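Local coordinates for uncharacterized protein (Pyrococcus horikoshii, PDB 1ZJJ) that is probably a magnesium-dependent phosphatase of the haloacid dehalogenase superfamily, though its physiological substrate is unknown, at residues M1-F6 and P201-W206. Sequence-based numbering, arbitrary orientation.
Sequences MVAIIF and PGEELW
Two neighbouring parallel strands at the centre of the Rossmann-like sheet of a HAD hydrolase illustrate how parallel pairing unites sequence-distant parts of a metal site, the probable active centre: strand 2-6 leads to Asp7 and Asp9, strand 204-209 to Asp210, and all three bind one magnesium ion. Four backbone hydrogen bonds join them, with donors alternating between the strands. Ile5 N to Trp206 O is the shortest, at 2.8 Å, and lies in the carbonyl plane; Trp206 N meets Ala3 O nearly along the C=O axis, whereas Glu204 N approaches Met1 O from above the carbonyl plane. Ala3 CB sits between Glu203 CB (3.8 Å) and Leu205 CD2 (3.9 Å); the bent Glu203 chain brings CG to 3.0 Å from Met1 O, and helix 190-199 packs against Leu205. On the face of Val2, Ile4, Glu204 and Trp206, Ile4 CD1 lies alongside the indole near CE3, and helix 256-261 covers both residues. Val2 CG1, anti to its backbone N (chi1 175°), makes a CH-pi contact over the five-membered ring, 3.5 Å from its centroid. Trp206 NE1 donates a nearly straight, 3.1 Å hydrogen bond in the ring plane to Glu204 OE1, met from above the carboxylate plane, while OE2 rests against Val2 CG2.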
loop_
_atom_site.group_PDB
_atom_site.type_symbol
_atom_site.label_atom_id
_atom_site.label_comp_id
_atom_site.label_asym_id
_atom_site.label_seq_id
_atom_site.Cartn_x
_atom_site.Cartn_y
_atom_site.Cartn_z
ATOM N N MET B 1 -41.674 -9.106 4.482
ATOM C CA MET B 1 -41.245 -8.059 5.440
ATOM C C MET B 1 -39.867 -7.557 5.048
ATOM O O MET B 1 -38.835 -8.035 5.538
ATOM C CB MET B 1 -41.220 -8.629 6.859
ATOM C CG MET B 1 -42.476 -9.416 7.225
ATOM S SD MET B 1 -43.966 -8.591 6.616
ATOM C CE MET B 1 -44.242 -7.383 7.932
ATOM N N VAL B 2 -39.874 -6.601 4.126
ATOM C CA VAL B 2 -38.660 -6.006 3.597
ATOM C C VAL B 2 -38.029 -4.938 4.493
ATOM O O VAL B 2 -38.721 -4.126 5.103
ATOM C CB VAL B 2 -38.952 -5.372 2.224
ATOM C CG1 VAL B 2 -37.712 -4.635 1.697
ATOM C CG2 VAL B 2 -39.375 -6.445 1.232
ATOM N N ALA B 3 -36.699 -4.959 4.540
ATOM C CA ALA B 3 -35.898 -3.995 5.287
ATOM C C ALA B 3 -34.937 -3.430 4.246
ATOM O O ALA B 3 -34.362 -4.179 3.455
ATOM C CB ALA B 3 -35.124 -4.684 6.432
ATOM N N ILE B 4 -34.768 -2.116 4.229
ATOM C CA ILE B 4 -33.899 -1.512 3.236
ATOM C C ILE B 4 -32.634 -0.927 3.853
ATOM O O ILE B 4 -32.685 -0.154 4.808
ATOM C CB ILE B 4 -34.660 -0.416 2.439
ATOM C CG1 ILE B 4 -35.984 -0.987 1.901
ATOM C CG2 ILE B 4 -33.797 0.083 1.280
ATOM C CD1 ILE B 4 -36.867 0.027 1.193
ATOM N N ILE B 5 -31.497 -1.319 3.295
ATOM C CA ILE B 5 -30.199 -0.849 3.760
ATOM C C ILE B 5 -29.660 0.168 2.744
ATOM O O ILE B 5 -29.595 -0.124 1.546
ATOM C CB ILE B 5 -29.204 -2.030 3.870
ATOM C CG1 ILE B 5 -29.853 -3.198 4.623
ATOM C CG2 ILE B 5 -27.924 -1.574 4.571
ATOM C CD1 ILE B 5 -30.341 -2.855 6.016
ATOM N N PHE B 6 -29.286 1.357 3.216
ATOM C CA PHE B 6 -28.763 2.399 2.330
ATOM C C PHE B 6 -27.311 2.778 2.567
ATOM O O PHE B 6 -26.892 3.010 3.705
ATOM C CB PHE B 6 -29.534 3.719 2.466
ATOM C CG PHE B 6 -31.002 3.628 2.162
ATOM C CD1 PHE B 6 -31.896 3.197 3.132
ATOM C CD2 PHE B 6 -31.494 4.021 0.919
ATOM C CE1 PHE B 6 -33.263 3.166 2.876
ATOM C CE2 PHE B 6 -32.863 3.992 0.651
ATOM C CZ PHE B 6 -33.746 3.563 1.634
ATOM N N PRO B 201 -33.092 -9.719 11.706
ATOM C CA PRO B 201 -33.072 -11.191 11.658
ATOM C C PRO B 201 -33.700 -12.025 10.530
ATOM O O PRO B 201 -33.002 -12.808 9.913
ATOM C CB PRO B 201 -33.625 -11.587 13.031
ATOM C CG PRO B 201 -33.184 -10.504 13.920
ATOM C CD PRO B 201 -33.507 -9.264 13.035
ATOM N N GLY B 202 -34.987 -11.861 10.253
ATOM C CA GLY B 202 -35.580 -12.675 9.205
ATOM C C GLY B 202 -36.156 -11.919 8.010
ATOM O O GLY B 202 -36.869 -12.499 7.208
ATOM N N GLU B 203 -35.855 -10.629 7.874
ATOM C CA GLU B 203 -36.395 -9.804 6.781
ATOM C C GLU B 203 -35.773 -10.057 5.411
ATOM O O GLU B 203 -34.659 -10.589 5.291
ATOM C CB GLU B 203 -36.244 -8.298 7.108
ATOM C CG GLU B 203 -37.277 -7.782 8.099
ATOM C CD GLU B 203 -36.738 -7.645 9.481
ATOM O OE1 GLU B 203 -37.401 -6.969 10.282
ATOM O OE2 GLU B 203 -35.658 -8.189 9.780
ATOM N N GLU B 204 -36.495 -9.622 4.380
ATOM C CA GLU B 204 -36.001 -9.738 3.011
ATOM C C GLU B 204 -35.214 -8.446 2.936
ATOM O O GLU B 204 -35.778 -7.372 3.122
ATOM C CB GLU B 204 -37.152 -9.696 2.014
ATOM C CG GLU B 204 -36.688 -9.394 0.615
ATOM C CD GLU B 204 -37.836 -9.279 -0.362
ATOM O OE1 GLU B 204 -37.570 -8.882 -1.514
ATOM O OE2 GLU B 204 -38.998 -9.583 0.012
ATOM N N LEU B 205 -33.920 -8.544 2.676
ATOM C CA LEU B 205 -33.061 -7.367 2.636
ATOM C C LEU B 205 -32.815 -6.775 1.262
ATOM O O LEU B 205 -32.606 -7.504 0.294
ATOM C CB LEU B 205 -31.704 -7.699 3.268
ATOM C CG LEU B 205 -31.694 -8.259 4.691
ATOM C CD1 LEU B 205 -30.262 -8.601 5.095
ATOM C CD2 LEU B 205 -32.301 -7.238 5.641
ATOM N N TRP B 206 -32.843 -5.446 1.199
ATOM C CA TRP B 206 -32.571 -4.697 -0.027
ATOM C C TRP B 206 -31.355 -3.814 0.261
ATOM O O TRP B 206 -31.241 -3.244 1.347
ATOM C CB TRP B 206 -33.735 -3.782 -0.399
ATOM C CG TRP B 206 -34.959 -4.458 -0.936
ATOM C CD1 TRP B 206 -35.231 -5.799 -0.952
ATOM C CD2 TRP B 206 -36.110 -3.807 -1.485
ATOM N NE1 TRP B 206 -36.487 -6.019 -1.473
ATOM C CE2 TRP B 206 -37.047 -4.814 -1.807
ATOM C CE3 TRP B 206 -36.439 -2.468 -1.733
ATOM C CZ2 TRP B 206 -38.298 -4.525 -2.366
ATOM C CZ3 TRP B 206 -37.683 -2.178 -2.288
ATOM C CH2 TRP B 206 -38.597 -3.204 -2.597
#